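Local coordinates for putative type VI secretion protein (Escherichia coli, PDB 6SKI) that acts as a phospholipase effector of the type VI secretion system, probably cleaving membrane lipids of target cells after loading onto the VgrG spike, at residues Arg56-Arg67 and Asp497-Gly507; Met300-Gly308 and Ala458-Arg466. All blocks are in the same frame, centred on the assembly; numbering follows the deposited sequence.

Contact 1 of 2, residues Arg56-Arg67 and Asp497-Gly507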
loop_
_atom_site.group_PDB
_atom_site.type_symbol
_atom_site.label_atom_id
_atom_site.label_comp_id
_atom_site.label_asym_id
_atom_site.label_seq_id
_atom_site.Cartn_x
_atom_site.Cartn_y
_atom_site.Cartn_z
ATOM N N ARG A 56 -13.023 -3.331 6.550
ATOM C CA ARG A 56 -14.354 -2.892 6.154
ATOM C C ARG A 56 -15.122 -2.336 7.343
ATOM O O ARG A 56 -15.887 -1.376 7.203
ATOM C CB ARG A 56 -15.105 -4.059 5.518
ATOM C CG ARG A 56 -14.497 -4.531 4.211
ATOM C CD ARG A 56 -15.446 -5.437 3.457
ATOM N NE ARG A 56 -16.433 -6.043 4.343
ATOM C CZ ARG A 56 -16.385 -7.305 4.756
ATOM N NH1 ARG A 56 -15.395 -8.094 4.365
ATOM N NH2 ARG A 56 -17.325 -7.777 5.562
ATOM N N LEU A 57 -14.924 -2.920 8.526
ATOM C CA LEU A 57 -15.586 -2.407 9.719
ATOM C C LEU A 57 -14.940 -1.122 10.210
ATOM O O LEU A 57 -15.633 -0.252 10.744
ATOM C CB LEU A 57 -15.578 -3.457 10.826
ATOM C CG LEU A 57 -16.395 -4.712 10.541
ATOM C CD1 LEU A 57 -16.373 -5.635 11.735
ATOM C CD2 LEU A 57 -17.810 -4.338 10.167
ATOM N N MET A 58 -13.623 -0.985 10.046
ATOM C CA MET A 58 -12.974 0.288 10.331
ATOM C C MET A 58 -13.573 1.400 9.494
ATOM O O MET A 58 -13.647 2.549 9.941
ATOM C CB MET A 58 -11.474 0.188 10.059
ATOM C CG MET A 58 -10.601 0.239 11.288
ATOM S SD MET A 58 -8.862 0.395 10.862
ATOM C CE MET A 58 -8.689 2.172 10.760
ATOM N N LYS A 59 -14.004 1.073 8.277
ATOM C CA LYS A 59 -14.625 2.084 7.426
ATOM C C LYS A 59 -15.948 2.594 8.002
ATOM O O LYS A 59 -16.421 3.661 7.597
ATOM C CB LYS A 59 -14.814 1.533 6.014
ATOM C CG LYS A 59 -13.667 1.897 5.086
ATOM C CD LYS A 59 -13.856 1.352 3.688
ATOM C CE LYS A 59 -13.684 -0.150 3.659
ATOM N NZ LYS A 59 -14.114 -0.722 2.356
ATOM N N PHE A 60 -16.563 1.854 8.933
ATOM C CA PHE A 60 -17.784 2.336 9.579
ATOM C C PHE A 60 -17.560 3.641 10.324
ATOM O O PHE A 60 -18.487 4.446 10.452
ATOM C CB PHE A 60 -18.330 1.303 10.563
ATOM C CG PHE A 60 -19.288 0.323 9.962
ATOM C CD1 PHE A 60 -20.645 0.432 10.207
ATOM C CD2 PHE A 60 -18.836 -0.724 9.187
ATOM C CE1 PHE A 60 -21.531 -0.470 9.674
ATOM C CE2 PHE A 60 -19.720 -1.632 8.652
ATOM C CZ PHE A 60 -21.069 -1.505 8.896
ATOM N N ASN A 61 -16.358 3.850 10.852
ATOM C CA ASN A 61 -16.063 5.057 11.613
ATOM C C ASN A 61 -16.288 6.297 10.758
ATOM O O ASN A 61 -15.684 6.449 9.692
ATOM C CB ASN A 61 -14.620 5.003 12.112
ATOM C CG ASN A 61 -14.338 6.008 13.202
ATOM O OD1 ASN A 61 -14.791 5.853 14.329
ATOM N ND2 ASN A 61 -13.563 7.032 12.879
ATOM N N GLU A 62 -17.194 7.163 11.220
ATOM C CA GLU A 62 -17.502 8.451 10.599
ATOM C C GLU A 62 -18.276 8.306 9.294
ATOM O O GLU A 62 -18.659 9.310 8.687
ATOM C CB GLU A 62 -16.231 9.275 10.362
ATOM C CG GLU A 62 -15.378 9.477 11.597
ATOM C CD GLU A 62 -15.982 10.471 12.566
ATOM O OE1 GLU A 62 -16.821 11.288 12.136
ATOM O OE2 GLU A 62 -15.620 10.436 13.759
ATOM N N CYS A 63 -18.525 7.071 8.854
ATOM C CA CYS A 63 -19.237 6.842 7.603
ATOM C C CYS A 63 -20.412 5.887 7.748
ATOM O O CYS A 63 -20.985 5.478 6.734
ATOM C CB CYS A 63 -18.282 6.315 6.527
ATOM S SG CYS A 63 -17.392 7.595 5.633
ATOM N N SER A 64 -20.793 5.526 8.968
ATOM C CA SER A 64 -21.952 4.670 9.149
ATOM C C SER A 64 -23.227 5.432 8.811
ATOM O O SER A 64 -23.259 6.664 8.787
ATOM C CB SER A 64 -22.017 4.139 10.579
ATOM O OG SER A 64 -21.843 5.180 11.520
ATOM N N ALA A 65 -24.289 4.676 8.530
ATOM C CA ALA A 65 -25.567 5.298 8.206
ATOM C C ALA A 65 -26.103 6.120 9.368
ATOM O O ALA A 65 -26.895 7.042 9.158
ATOM C CB ALA A 65 -26.585 4.235 7.799
ATOM N N ALA A 66 -25.693 5.800 10.596
ATOM C CA ALA A 66 -26.183 6.530 11.758
ATOM C C ALA A 66 -25.495 7.880 11.915
ATOM O O ALA A 66 -26.123 8.845 12.365
ATOM C CB ALA A 66 -26.004 5.690 13.021
ATOM N N ARG A 67 -24.207 7.972 11.569
ATOM C CA ARG A 67 -23.531 9.266 11.621
ATOM C C ARG A 67 -24.129 10.235 10.613
ATOM O O ARG A 67 -24.141 11.449 10.839
ATOM C CB ARG A 67 -22.033 9.097 11.382
ATOM C CG ARG A 67 -21.360 8.145 12.345
ATOM C CD ARG A 67 -20.918 8.866 13.601
ATOM N NE ARG A 67 -20.051 10.000 13.306
ATOM C CZ ARG A 67 -19.454 10.739 14.233
ATOM N NH1 ARG A 67 -19.631 10.462 15.518
ATOM N NH2 ARG A 67 -18.679 11.754 13.877
ATOM N N ASP A 497 -23.185 -4.867 7.700
ATOM C CA ASP A 497 -22.486 -5.919 8.419
ATOM C C ASP A 497 -23.306 -6.310 9.636
ATOM O O ASP A 497 -24.025 -5.494 10.213
ATOM C CB ASP A 497 -21.081 -5.487 8.847
ATOM C CG ASP A 497 -20.121 -6.655 8.938
ATOM O OD1 ASP A 497 -19.870 -7.301 7.900
ATOM O OD2 ASP A 497 -19.624 -6.934 10.047
ATOM N N GLY A 498 -23.177 -7.572 10.037
ATOM C CA GLY A 498 -23.868 -8.071 11.207
ATOM C C GLY A 498 -23.006 -8.198 12.439
ATOM O O GLY A 498 -23.444 -8.811 13.422
ATOM N N ASN A 499 -21.800 -7.642 12.434
ATOM C CA ASN A 499 -20.876 -7.738 13.550
ATOM C C ASN A 499 -20.809 -6.456 14.364
ATOM O O ASN A 499 -19.977 -6.351 15.266
ATOM C CB ASN A 499 -19.483 -8.105 13.041
ATOM C CG ASN A 499 -19.420 -9.507 12.491
ATOM O OD1 ASN A 499 -19.671 -10.475 13.205
ATOM N ND2 ASN A 499 -19.087 -9.625 11.213
ATOM N N LEU A 500 -21.667 -5.484 14.068
ATOM C CA LEU A 500 -21.644 -4.202 14.748
ATOM C C LEU A 500 -23.069 -3.757 15.028
ATOM O O LEU A 500 -24.012 -4.143 14.335
ATOM C CB LEU A 500 -20.938 -3.123 13.913
ATOM C CG LEU A 500 -19.501 -3.322 13.439
ATOM C CD1 LEU A 500 -19.052 -2.101 12.667
ATOM C CD2 LEU A 500 -18.568 -3.578 14.605
ATOM N N TRP A 501 -23.211 -2.931 16.058
ATOM C CA TRP A 501 -24.427 -2.171 16.291
ATOM C C TRP A 501 -24.024 -0.725 16.511
ATOM O O TRP A 501 -23.168 -0.441 17.351
ATOM C CB TRP A 501 -25.213 -2.705 17.494
ATOM C CG TRP A 501 -26.424 -1.889 17.801
ATOM C CD1 TRP A 501 -27.640 -1.972 17.197
ATOM C CD2 TRP A 501 -26.532 -0.852 18.782
ATOM N NE1 TRP A 501 -28.501 -1.054 17.739
ATOM C CE2 TRP A 501 -27.844 -0.353 18.714
ATOM C CE3 TRP A 501 -25.649 -0.302 19.712
ATOM C CZ2 TRP A 501 -28.293 0.671 19.539
ATOM C CZ3 TRP A 501 -26.096 0.713 20.527
ATOM C CH2 TRP A 501 -27.406 1.188 20.438
ATOM N N VAL A 502 -24.629 0.188 15.766
ATOM C CA VAL A 502 -24.290 1.601 15.847
ATOM C C VAL A 502 -25.424 2.316 16.562
ATOM O O VAL A 502 -26.598 2.123 16.223
ATOM C CB VAL A 502 -24.033 2.206 14.458
ATOM C CG1 VAL A 502 -23.513 3.617 14.593
ATOM C CG2 VAL A 502 -23.051 1.350 13.686
ATOM N N ASP A 503 -25.077 3.119 17.558
ATOM C CA ASP A 503 -26.086 3.854 18.297
ATOM C C ASP A 503 -26.756 4.865 17.371
ATOM O O ASP A 503 -26.069 5.718 16.796
ATOM C CB ASP A 503 -25.462 4.561 19.497
ATOM C CG ASP A 503 -26.498 5.132 20.442
ATOM O OD1 ASP A 503 -27.525 4.463 20.672
ATOM O OD2 ASP A 503 -26.287 6.246 20.958
ATOM N N PRO A 504 -28.076 4.798 17.193
ATOM C CA PRO A 504 -28.735 5.714 16.251
ATOM C C PRO A 504 -28.598 7.179 16.616
ATOM O O PRO A 504 -28.662 8.036 15.727
ATOM C CB PRO A 504 -30.196 5.247 16.301
ATOM C CG PRO A 504 -30.319 4.617 17.649
ATOM C CD PRO A 504 -29.042 3.858 17.779
ATOM N N THR A 505 -28.407 7.499 17.892
ATOM C CA THR A 505 -28.333 8.883 18.338
ATOM C C THR A 505 -26.909 9.411 18.401
ATOM O O THR A 505 -26.650 10.538 17.968
ATOM C CB THR A 505 -28.984 9.027 19.715
ATOM O OG1 THR A 505 -30.323 8.519 19.665
ATOM C CG2 THR A 505 -29.018 10.482 20.139
ATOM N N THR A 506 -25.978 8.619 18.922
ATOM C CA THR A 506 -24.602 9.065 19.085
ATOM C C THR A 506 -23.721 8.697 17.902
ATOM O O THR A 506 -22.762 9.418 17.605
ATOM C CB THR A 506 -24.004 8.469 20.361
ATOM O OG1 THR A 506 -24.985 8.501 21.405
ATOM C CG2 THR A 506 -22.791 9.264 20.804
ATOM N N GLY A 507 -24.022 7.598 17.220
ATOM C CA GLY A 507 -23.147 7.088 16.190
ATOM C C GLY A 507 -22.013 6.240 16.708
ATOM O O GLY A 507 -21.123 5.881 15.929
#
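Leu57 and Asp497 face each other with 7.9 Å between their CA atoms, and the two backbones draw closer toward Arg67 and Gly507, where CA lies 5.1 Å from CA; no hydrogen bond passes between the segments. Leu500 occupies the middle of the interface. Its CD1 sits over one face of the Phe60 ring, 3.7 Å from the centroid and 16° off the normal, a CH-pi contact, and the same methyl packs against Leu57 CD2. Leu57 and Asp497 cross at about a right angle, which sets Leu57 CD2 3.2 Å from Asp497 OD2. The chi1 of Asp497, -151° with CG roughly anti to the backbone N, turns the carboxylate toward Arg56 and Leu57. Asp497 OD1 forms a long salt bridge of 3.5 Å with Arg56 NH2, at the guanidinium edge, while OD2 accepts a hydrogen bond from Asn499 ND2 at 3.0 Å. Farther along, Val502 CG1 reaches Ala66 CB at 3.6 Å and also touches Ser64 OG. The chain then turns back at Asp503, whose OD2 accepts from Thr506 N, an Asx motif, and also from Thr506 OG1. The turn, closed also by Gly507 N on Asp503 O, sets Gly507 against Arg67 CD; Arg67 NH2 is salt-bridged to Glu62 OE1. Leu500 and Val502 thus pack the first strand of the antiparallel pair 500-502/509-511 on the loop after helix 53-58. Around them, strand 521-523 contributes Ala521 and Val523 against Phe60, helix 144-154 brings Leu146 onto Leu57 and Asn499, and strand 509-511 packs Ile509 and Ile511 on Leu500.

Contact 2 of 2, residues Met300-Gly308 and Ala458-Arg466; sequences MWPELALPG and AIAQGKAVR
Leu304 and Val465 meet through torsions that bring a methyl of each to the interface: Leu304 holds CG anti to its own backbone N (chi1 -179°), and Val465, at chi1 -42°, keeps CG1 beside its backbone N. The side chains cross at about a right angle, with Leu304 CD1 3.6 Å from Val465 CG1. That same CD1 rests against Gln461 CB at 3.9 Å. The other branch, CD2, lies on the bare backbone of Gly462, 3.9 Å from its CA, so Leu304 fits between Gln461, Gly462 and, one turn on, Val465. Toward the helix C terminus, Pro302 lays CB against Val465 O at 3.5 Å and against Arg466 CA, while the Glu303 carbonyl faces CB of Val465. At the other end, Leu306 CD1 touches Gln461 OE1 at 3.6 Å and approaches Ala458 CB more loosely; Gln461 NE2 is anchored on Gln472 O. No hydrogen bond crosses the interface, which rests on apolar contact. Polar ends find partners elsewhere: the Arg466 guanidinium lies flat over backbone atoms of Gly462 and Lys463, forms salt bridges with Glu430 and Asp426, and makes a cation-pi contact with Phe280. The Glu303 CB points away from the helix, and its carboxylate accepts bonds from Ile297 N and Ser296 OG. Segment 458-466 of helix 452-466 runs roughly antiparallel to strand 303-306 (149°), their axes 7.8 Å apart at closest approach. Strand 303-306 pairs in parallel with strand 278-284, and a helix packed antiparallel to a strand of a mostly parallel sheet, as in alpha/beta folds, is consistent with the alpha/beta-hydrolase clan of the catalytic domain.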
loop_
_atom_site.group_PDB
_atom_site.type_symbol
_atom_site.label_atom_id
_atom_site.label_comp_id
_atom_site.label_asym_id
_atom_site.label_seq_id
_atom_site.Cartn_x
_atom_site.Cartn_y
_atom_site.Cartn_z
ATOM N N MET A 300 7.597 19.907 -0.285
ATOM C CA MET A 300 8.821 19.365 0.283
ATOM C C MET A 300 9.535 18.423 -0.676
ATOM O O MET A 300 10.757 18.500 -0.826
ATOM C CB MET A 300 8.510 18.643 1.599
ATOM C CG MET A 300 7.520 19.381 2.482
ATOM S SD MET A 300 8.209 20.880 3.208
ATOM C CE MET A 300 6.726 21.860 3.436
ATOM N N TRP A 301 8.799 17.537 -1.328
ATOM C CA TRP A 301 9.340 16.569 -2.272
ATOM C C TRP A 301 8.542 16.619 -3.559
ATOM O O TRP A 301 7.423 17.142 -3.591
ATOM C CB TRP A 301 9.296 15.159 -1.669
ATOM C CG TRP A 301 10.265 14.961 -0.559
ATOM C CD1 TRP A 301 9.992 14.977 0.773
ATOM C CD2 TRP A 301 11.669 14.721 -0.680
ATOM N NE1 TRP A 301 11.139 14.758 1.492
ATOM C CE2 TRP A 301 12.183 14.600 0.622
ATOM C CE3 TRP A 301 12.541 14.598 -1.763
ATOM C CZ2 TRP A 301 13.528 14.356 0.870
ATOM C CZ3 TRP A 301 13.873 14.357 -1.516
ATOM C CH2 TRP A 301 14.355 14.240 -0.210
ATOM N N PRO A 302 9.094 16.098 -4.655
ATOM C CA PRO A 302 8.358 16.095 -5.925
ATOM C C PRO A 302 7.087 15.264 -5.840
ATOM O O PRO A 302 7.106 14.099 -5.441
ATOM C CB PRO A 302 9.370 15.492 -6.903
ATOM C CG PRO A 302 10.667 15.936 -6.333
ATOM C CD PRO A 302 10.481 15.655 -4.871
ATOM N N GLU A 303 5.974 15.881 -6.223
ATOM C CA GLU A 303 4.665 15.247 -6.162
ATOM C C GLU A 303 3.934 15.529 -7.461
ATOM O O GLU A 303 3.810 16.689 -7.863
ATOM C CB GLU A 303 3.850 15.764 -4.977
ATOM C CG GLU A 303 2.430 15.250 -4.957
ATOM C CD GLU A 303 1.819 15.287 -3.579
ATOM O OE1 GLU A 303 2.486 14.853 -2.625
ATOM O OE2 GLU A 303 0.668 15.750 -3.448
ATOM N N LEU A 304 3.454 14.479 -8.114
ATOM C CA LEU A 304 2.694 14.606 -9.347
ATOM C C LEU A 304 1.239 14.264 -9.083
ATOM O O LEU A 304 0.926 13.150 -8.659
ATOM C CB LEU A 304 3.257 13.695 -10.436
ATOM C CG LEU A 304 2.542 13.764 -11.781
ATOM C CD1 LEU A 304 2.690 15.133 -12.393
ATOM C CD2 LEU A 304 3.086 12.707 -12.709
ATOM N N ALA A 305 0.354 15.219 -9.339
ATOM C CA ALA A 305 -1.075 14.967 -9.299
ATOM C C ALA A 305 -1.519 14.498 -10.674
ATOM O O ALA A 305 -1.329 15.205 -11.669
ATOM C CB ALA A 305 -1.838 16.224 -8.886
ATOM N N LEU A 306 -2.105 13.307 -10.732
ATOM C CA LEU A 306 -2.444 12.698 -12.002
ATOM C C LEU A 306 -3.925 12.354 -12.027
ATOM O O LEU A 306 -4.473 11.886 -11.023
ATOM C CB LEU A 306 -1.608 11.435 -12.236
ATOM C CG LEU A 306 -0.971 11.254 -13.612
ATOM C CD1 LEU A 306 -0.392 12.561 -14.103
ATOM C CD2 LEU A 306 0.107 10.193 -13.547
ATOM N N PRO A 307 -4.601 12.584 -13.151
ATOM C CA PRO A 307 -6.040 12.311 -13.219
ATOM C C PRO A 307 -6.340 10.841 -12.971
ATOM O O PRO A 307 -5.676 9.955 -13.509
ATOM C CB PRO A 307 -6.403 12.734 -14.646
ATOM C CG PRO A 307 -5.115 12.608 -15.385
ATOM C CD PRO A 307 -4.120 13.152 -14.417
ATOM N N GLY A 308 -7.336 10.593 -12.144
ATOM C CA GLY A 308 -7.737 9.235 -11.834
ATOM C C GLY A 308 -8.173 9.123 -10.392
ATOM O O GLY A 308 -8.057 10.053 -9.601
ATOM N N ALA A 458 2.170 12.375 -19.583
ATOM C CA ALA A 458 2.219 12.148 -18.148
ATOM C C ALA A 458 3.652 11.945 -17.690
ATOM O O ALA A 458 4.087 12.558 -16.708
ATOM C CB ALA A 458 1.358 10.945 -17.773
ATOM N N ILE A 459 4.423 11.149 -18.433
ATOM C CA ILE A 459 5.820 10.951 -18.070
ATOM C C ILE A 459 6.546 12.284 -18.083
ATOM O O ILE A 459 7.266 12.625 -17.135
ATOM C CB ILE A 459 6.483 9.924 -19.005
ATOM C CG1 ILE A 459 6.061 8.508 -18.619
ATOM C CG2 ILE A 459 7.989 10.055 -18.961
ATOM C CD1 ILE A 459 6.067 7.535 -19.764
ATOM N N ALA A 460 6.298 13.098 -19.112
ATOM C CA ALA A 460 6.929 14.409 -19.157
ATOM C C ALA A 460 6.517 15.233 -17.952
ATOM O O ALA A 460 7.360 15.879 -17.316
ATOM C CB ALA A 460 6.569 15.126 -20.455
ATOM N N GLN A 461 5.237 15.160 -17.577
ATOM C CA GLN A 461 4.783 15.891 -16.404
ATOM C C GLN A 461 5.566 15.468 -15.177
ATOM O O GLN A 461 6.007 16.317 -14.393
ATOM C CB GLN A 461 3.287 15.674 -16.198
ATOM C CG GLN A 461 2.429 16.404 -17.201
ATOM C CD GLN A 461 0.963 16.145 -16.995
ATOM O OE1 GLN A 461 0.569 15.480 -16.043
ATOM N NE2 GLN A 461 0.141 16.666 -17.892
ATOM N N GLY A 462 5.820 14.166 -15.035
ATOM C CA GLY A 462 6.620 13.717 -13.914
ATOM C C GLY A 462 7.989 14.361 -13.925
ATOM O O GLY A 462 8.423 14.929 -12.918
ATOM N N LYS A 463 8.643 14.365 -15.089
ATOM C CA LYS A 463 9.942 15.013 -15.187
ATOM C C LYS A 463 9.847 16.460 -14.737
ATOM O O LYS A 463 10.691 16.939 -13.971
ATOM C CB LYS A 463 10.468 14.928 -16.618
ATOM C CG LYS A 463 10.749 13.517 -17.083
ATOM C CD LYS A 463 11.200 13.492 -18.530
ATOM C CE LYS A 463 11.396 12.069 -19.020
ATOM N NZ LYS A 463 12.341 11.301 -18.166
ATOM N N ALA A 464 8.775 17.146 -15.138
ATOM C CA ALA A 464 8.633 18.549 -14.782
ATOM C C ALA A 464 8.567 18.721 -13.273
ATOM O O ALA A 464 9.191 19.630 -12.717
ATOM C CB ALA A 464 7.395 19.139 -15.452
ATOM N N VAL A 465 7.822 17.854 -12.585
ATOM C CA VAL A 465 7.744 17.990 -11.136
ATOM C C VAL A 465 9.047 17.533 -10.495
ATOM O O VAL A 465 9.409 17.983 -9.402
ATOM C CB VAL A 465 6.517 17.244 -10.578
ATOM C CG1 VAL A 465 5.316 17.484 -11.468
ATOM C CG2 VAL A 465 6.785 15.770 -10.420
ATOM N N ARG A 466 9.776 16.636 -11.164
ATOM C CA ARG A 466 11.048 16.179 -10.616
ATOM C C ARG A 466 12.148 17.204 -10.853
ATOM O O ARG A 466 13.052 17.356 -10.025
ATOM C CB ARG A 466 11.414 14.821 -11.204
ATOM C CG ARG A 466 10.574 13.697 -10.632
ATOM C CD ARG A 466 11.165 12.338 -10.920
ATOM N NE ARG A 466 11.524 12.191 -12.323
ATOM C CZ ARG A 466 10.729 11.646 -13.234
ATOM N NH1 ARG A 466 9.529 11.206 -12.887
ATOM N NH2 ARG A 466 11.128 11.546 -14.491
#

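How the contacts relate
From the N terminus, the chain first passes residues 56-67, the early half of contact 1, whose partner 497-507 comes only after another 429 residues. Within that long loop the chain builds most of the mixed sheet, reaches strand 303-306, and 149 residues beyond Gly308 arrives at 458-466, the end of helix 452-466, closing contact 2. The smaller loop is nested in the larger one without crossing it. The centres of contacts 1 and 2 are about 37 Å apart, on opposite sides of the chain's centre. The nearest atoms of contacts 1 and 2 are about 17 Å apart. Contact 2 ties a late helix to the sheet; contact 1 joins helix 53-58 and its following loop to hairpin 500-502/509-511.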